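Local coordinates for fibrillarin-like pre-rrna processing protein (Methanocaldococcus jannaschii, PDB 1G8S) that probably transfers methyl groups from S-adenosyl-L-methionine to ribose 2'-hydroxyls of rRNA and tRNA, at sites chosen by a guide RNA, at residues 10-15 / 26-31. Numbering follows the deposited sequence.
Sequences FENIYE and ATKSIV
Tyr14 and Ala26 form an antiparallel hydrogen-bonded pair in the beta hairpin of strands 13-17 and 24-28, part of the N-terminal antiparallel sheet. Tyr14 N donates to Ala26 O at 2.8 Å, and Ala26 N returns a bond to Tyr14 O, also at 2.8 Å. The axes of 13-15 and 26-28 make 135° between their N-to-C directions, well short of antiparallel. Beyond the pair the chains part, Asn12 CA lying 7.3 Å from Lys28 CA, and a water takes over: it donates to Asn12 O at 2.7 Å and accepts from Lys28 N at 2.8 Å. With CG anti to its carbonyl carbon (chi1 -55°), the Tyr14 ring reaches along the neighbouring strand. A long flat ring suits this place, for its edge can lie at Ala26 O and Thr27 CA while its far end meets the Lys28 chain. Ala26 shares this face of the sheet, its small methyl fitting beside Ile51 and Tyr49, and Tyr49 also meets the Tyr14 ring edge-to-face. The Lys28 and Tyr14 side chains cross obliquely: Lys28 CG lies 3.7 Å from Tyr14 CE1, and Lys28 CE comes within 3.4 Å of Tyr14 OH. A long aliphatic chain, extended beyond CG, can thus pack against the ring carbons while its NZ goes on to a salt bridge with Glu47. Replacing Tyr14 by alanine is likely to leave the methylenes of Lys28 without their aromatic partner and to open a gap beside them. Towards helix 87-95, the branched chain of Ile13 suits the apolar Ile95, while Thr27, with both a methyl and a hydroxyl, meets His91 and Ile95 and has OG1 hydrogen-bonded to Asp94 OD2. The hairpin so joins the N-terminal sheet to the Rossmann-like methyltransferase domain, a two-domain build characteristic of fibrillarins.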
loop_
_atom_site.group_PDB
_atom_site.type_symbol
_atom_site.label_atom_id
_atom_site.label_comp_id
_atom_site.label_asym_id
_atom_site.label_seq_id
_atom_site.Cartn_x
_atom_site.Cartn_y
_atom_site.Cartn_z
ATOM N N PHE A 10 2.655 -10.081 -3.857
ATOM C CA PHE A 10 3.098 -10.021 -2.466
ATOM C C PHE A 10 4.147 -11.112 -2.317
ATOM O O PHE A 10 5.121 -11.143 -3.070
ATOM C CB PHE A 10 1.916 -10.264 -1.523
ATOM C CG PHE A 10 0.818 -9.255 -1.674
ATOM C CD1 PHE A 10 -0.450 -9.644 -2.093
ATOM C CD2 PHE A 10 1.056 -7.903 -1.414
ATOM C CE1 PHE A 10 -1.469 -8.706 -2.253
ATOM C CE2 PHE A 10 0.047 -6.958 -1.569
ATOM C CZ PHE A 10 -1.219 -7.356 -1.990
ATOM N N GLU A 11 3.974 -12.000 -1.344
ATOM C CA GLU A 11 4.906 -13.102 -1.183
ATOM C C GLU A 11 4.126 -14.390 -0.993
ATOM O O GLU A 11 3.342 -14.530 -0.049
ATOM C CB GLU A 11 5.858 -12.890 -0.003
ATOM C CG GLU A 11 6.923 -13.980 0.077
ATOM C CD GLU A 11 7.963 -13.730 1.149
ATOM O OE1 GLU A 11 8.627 -12.674 1.098
ATOM O OE2 GLU A 11 8.123 -14.594 2.037
ATOM N N ASN A 12 4.325 -15.321 -1.917
ATOM C CA ASN A 12 3.656 -16.615 -1.873
ATOM C C ASN A 12 2.126 -16.537 -1.948
ATOM O O ASN A 12 1.418 -17.340 -1.330
ATOM C CB ASN A 12 4.092 -17.388 -0.620
ATOM C CG ASN A 12 3.999 -18.900 -0.793
ATOM O OD1 ASN A 12 4.035 -19.650 0.190
ATOM N ND2 ASN A 12 3.891 -19.359 -2.040
ATOM N N ILE A 13 1.624 -15.553 -2.688
ATOM C CA ILE A 13 0.193 -15.392 -2.933
ATOM C C ILE A 13 0.154 -15.301 -4.458
ATOM O O ILE A 13 1.117 -14.841 -5.074
ATOM C CB ILE A 13 -0.387 -14.106 -2.310
ATOM C CG1 ILE A 13 -0.270 -14.180 -0.777
ATOM C CG2 ILE A 13 -1.853 -13.953 -2.712
ATOM C CD1 ILE A 13 -0.807 -12.958 -0.058
ATOM N N TYR A 14 -0.937 -15.733 -5.071
ATOM C CA TYR A 14 -0.979 -15.735 -6.522
ATOM C C TYR A 14 -2.205 -15.131 -7.177
ATOM O O TYR A 14 -3.344 -15.393 -6.784
ATOM C CB TYR A 14 -0.767 -17.180 -7.010
ATOM C CG TYR A 14 0.500 -17.790 -6.463
ATOM C CD1 TYR A 14 0.538 -18.354 -5.183
ATOM C CD2 TYR A 14 1.703 -17.684 -7.164
ATOM C CE1 TYR A 14 1.740 -18.780 -4.617
ATOM C CE2 TYR A 14 2.906 -18.105 -6.607
ATOM C CZ TYR A 14 2.921 -18.649 -5.331
ATOM O OH TYR A 14 4.118 -19.026 -4.762
ATOM N N GLU A 15 -1.960 -14.301 -8.191
ATOM C CA GLU A 15 -3.040 -13.695 -8.944
ATOM C C GLU A 15 -3.374 -14.687 -10.046
ATOM O O GLU A 15 -2.470 -15.209 -10.709
ATOM C CB GLU A 15 -2.590 -12.374 -9.563
ATOM C CG GLU A 15 -3.634 -11.743 -10.457
ATOM C CD GLU A 15 -3.136 -10.475 -11.117
ATOM O OE1 GLU A 15 -2.894 -9.480 -10.396
ATOM O OE2 GLU A 15 -2.980 -10.479 -12.358
ATOM N N ALA A 26 -5.143 -16.901 -5.335
ATOM C CA ALA A 26 -4.990 -18.234 -4.768
ATOM C C ALA A 26 -3.715 -18.372 -3.947
ATOM O O ALA A 26 -2.836 -17.507 -3.974
ATOM C CB ALA A 26 -4.987 -19.275 -5.901
ATOM N N THR A 27 -3.629 -19.462 -3.192
ATOM C CA THR A 27 -2.435 -19.763 -2.416
ATOM C C THR A 27 -1.961 -21.156 -2.852
ATOM O O THR A 27 -2.735 -21.931 -3.425
ATOM C CB THR A 27 -2.715 -19.761 -0.888
ATOM O OG1 THR A 27 -3.789 -20.658 -0.597
ATOM C CG2 THR A 27 -3.096 -18.365 -0.421
ATOM N N LYS A 28 -0.689 -21.461 -2.619
ATOM C CA LYS A 28 -0.145 -22.770 -2.971
ATOM C C LYS A 28 -0.418 -23.709 -1.808
ATOM O O LYS A 28 0.149 -23.538 -0.729
ATOM C CB LYS A 28 1.365 -22.708 -3.178
ATOM C CG LYS A 28 1.820 -22.432 -4.587
ATOM C CD LYS A 28 3.325 -22.625 -4.664
ATOM C CE LYS A 28 3.890 -22.145 -5.981
ATOM N NZ LYS A 28 5.374 -22.244 -5.960
ATOM N N SER A 29 -1.257 -24.708 -2.036
ATOM C CA SER A 29 -1.600 -25.665 -0.987
ATOM C C SER A 29 -0.403 -26.395 -0.374
ATOM O O SER A 29 0.490 -26.859 -1.090
ATOM C CB SER A 29 -2.593 -26.692 -1.528
ATOM O OG SER A 29 -2.937 -27.649 -0.533
ATOM N N ILE A 30 -0.386 -26.488 0.956
ATOM C CA ILE A 30 0.678 -27.206 1.649
ATOM C C ILE A 30 0.187 -28.611 2.009
ATOM O O ILE A 30 0.914 -29.400 2.614
ATOM C CB ILE A 30 1.153 -26.476 2.936
ATOM C CG1 ILE A 30 -0.031 -26.211 3.870
ATOM C CG2 ILE A 30 1.864 -25.180 2.567
ATOM C CD1 ILE A 30 0.390 -25.660 5.228
ATOM N N VAL A 31 -1.058 -28.904 1.640
ATOM C CA VAL A 31 -1.665 -30.219 1.858
ATOM C C VAL A 31 -2.364 -30.605 0.557
ATOM O O VAL A 31 -3.570 -30.400 0.386
ATOM C CB VAL A 31 -2.710 -30.215 3.001
ATOM C CG1 VAL A 31 -3.348 -31.603 3.116
ATOM C CG2 VAL A 31 -2.044 -29.837 4.317
HETATM O O HOH W 1 0.696 -19.851 -0.871
#